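Local structure of teichoic acid D-alanine hydrolase (Staphylococcus aureus, 5ZH8) at residues Asp80-Leu83 with Gln84-Phe88. The protein removes D-alanyl groups from wall teichoic and lipoteichoic acids of the cell envelope, and affects methicillin resistance. Numbering follows the deposited sequence.
Sequences DKYL and QSSLF
A Schellman motif ends helix 74-85, where Leu83 and Phe88 meet across the last turn. Leu87 takes a positive phi (64°) and turns the chain back, letting Phe88 N bond to Leu83 O at 3.1 Å while Leu87 N bonds to Gln84 O. The same reversal lays the Phe88 side chain beside that of Leu83, both pointing the same way; methyl CD2 of Leu83 sits over one ring face, 4.1 Å from the centroid, in a CH-pi contact. Two serines double the helical bonds of the final turn. With chi1 near 60°, each hydroxyl folds back: Ser85 OG reaches Lys81 O at 2.8 Å and Ser86 OG reaches Tyr82 O at 2.6 Å, so each carbonyl accepts from the N and the OG of one serine. Ser86 OG also lies over a face of the Tyr82 ring. On the i to i+4 step before Lys81 and Ser85, Gln84 NE2 makes a weak bond to Asp80 OD1 (3.5 Å), with amide and carboxylate almost perpendicular. The same OD1 is hydrogen-bonded to Tyr106 OH and salt-bridged to Lys104 of strand 99-106. Tyr82 and Phe88 pack on helix 371-382, whose Arg374 bonds Ser86 OG; Phe88 also touches strand 359-365, and Ser85 and Ser86 meet their counterparts in the second subunit.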
loop_
_atom_site.group_PDB
_atom_site.type_symbol
_atom_site.label_atom_id
_atom_site.label_comp_id
_atom_site.label_asym_id
_atom_site.label_seq_id
_atom_site.Cartn_x
_atom_site.Cartn_y
_atom_site.Cartn_z
ATOM N N ASP A 80 8.553 -1.882 22.885
ATOM C CA ASP A 80 9.830 -2.136 22.257
ATOM C C ASP A 80 9.910 -3.572 21.758
ATOM O O ASP A 80 10.306 -3.836 20.616
ATOM C CB ASP A 80 10.962 -1.865 23.254
ATOM C CG ASP A 80 12.324 -2.181 22.688
ATOM O OD1 ASP A 80 12.807 -1.436 21.800
ATOM O OD2 ASP A 80 12.898 -3.191 23.125
ATOM N N LYS A 81 9.520 -4.496 22.625
ATOM C CA LYS A 81 9.560 -5.911 22.297
ATOM C C LYS A 81 8.670 -6.216 21.105
ATOM O O LYS A 81 9.024 -7.004 20.233
ATOM C CB LYS A 81 9.125 -6.736 23.504
ATOM C CG LYS A 81 9.322 -8.222 23.332
ATOM C CD LYS A 81 9.185 -8.930 24.666
ATOM C CE LYS A 81 9.750 -10.341 24.604
ATOM N NZ LYS A 81 11.238 -10.385 24.436
ATOM N N TYR A 82 7.504 -5.589 21.077
ATOM C CA TYR A 82 6.577 -5.755 19.968
ATOM C C TYR A 82 7.185 -5.210 18.687
ATOM O O TYR A 82 7.180 -5.892 17.666
ATOM C CB TYR A 82 5.238 -5.074 20.251
ATOM C CG TYR A 82 4.474 -4.800 18.997
ATOM C CD1 TYR A 82 4.049 -5.839 18.192
ATOM C CD2 TYR A 82 4.206 -3.499 18.594
ATOM C CE1 TYR A 82 3.370 -5.604 17.020
ATOM C CE2 TYR A 82 3.513 -3.241 17.421
ATOM C CZ TYR A 82 3.108 -4.296 16.634
ATOM O OH TYR A 82 2.423 -4.040 15.475
ATOM N N LEU A 83 7.714 -3.992 18.739
ATOM C CA LEU A 83 8.309 -3.359 17.555
ATOM C C LEU A 83 9.492 -4.144 17.009
ATOM O O LEU A 83 9.653 -4.247 15.793
ATOM C CB LEU A 83 8.738 -1.923 17.853
ATOM C CG LEU A 83 7.603 -0.935 18.115
ATOM C CD1 LEU A 83 8.185 0.437 18.405
ATOM C CD2 LEU A 83 6.635 -0.878 16.944
ATOM N N GLN A 84 10.314 -4.703 17.896
ATOM C CA GLN A 84 11.433 -5.523 17.459
ATOM C C GLN A 84 10.964 -6.832 16.821
ATOM O O GLN A 84 11.361 -7.153 15.704
ATOM C CB GLN A 84 12.377 -5.820 18.614
ATOM C CG GLN A 84 13.172 -4.628 19.100
ATOM C CD GLN A 84 14.368 -5.045 19.957
ATOM O OE1 GLN A 84 14.983 -6.108 19.756
ATOM N NE2 GLN A 84 14.703 -4.201 20.932
ATOM N N SER A 85 10.112 -7.580 17.511
ATOM C CA SER A 85 9.696 -8.892 17.010
ATOM C C SER A 85 8.733 -8.813 15.817
ATOM O O SER A 85 8.589 -9.779 15.072
ATOM C CB SER A 85 9.093 -9.737 18.134
ATOM O OG SER A 85 7.998 -9.081 18.723
ATOM N N SER A 86 8.092 -7.665 15.620
ATOM C CA SER A 86 7.257 -7.452 14.432
ATOM C C SER A 86 8.041 -6.885 13.237
ATOM O O SER A 86 7.456 -6.571 12.207
ATOM C CB SER A 86 6.082 -6.536 14.773
ATOM O OG SER A 86 6.548 -5.288 15.238
ATOM N N LEU A 87 9.359 -6.762 13.380
ATOM C CA LEU A 87 10.250 -6.337 12.292
ATOM C C LEU A 87 9.971 -4.915 11.821
ATOM O O LEU A 87 10.169 -4.591 10.664
ATOM C CB LEU A 87 10.178 -7.318 11.115
ATOM C CG LEU A 87 10.336 -8.802 11.463
ATOM C CD1 LEU A 87 10.031 -9.675 10.255
ATOM C CD2 LEU A 87 11.729 -9.064 12.002
ATOM N N PHE A 88 9.518 -4.074 12.745
ATOM C CA PHE A 88 9.221 -2.669 12.477
ATOM C C PHE A 88 10.457 -1.979 11.918
ATOM O O PHE A 88 11.543 -2.106 12.482
ATOM C CB PHE A 88 8.789 -2.002 13.783
ATOM C CG PHE A 88 8.491 -0.535 13.665
ATOM C CD1 PHE A 88 7.434 -0.078 12.883
ATOM C CD2 PHE A 88 9.244 0.395 14.378
ATOM C CE1 PHE A 88 7.152 1.280 12.800
ATOM C CE2 PHE A 88 8.962 1.751 14.299
ATOM C CZ PHE A 88 7.916 2.195 13.508
#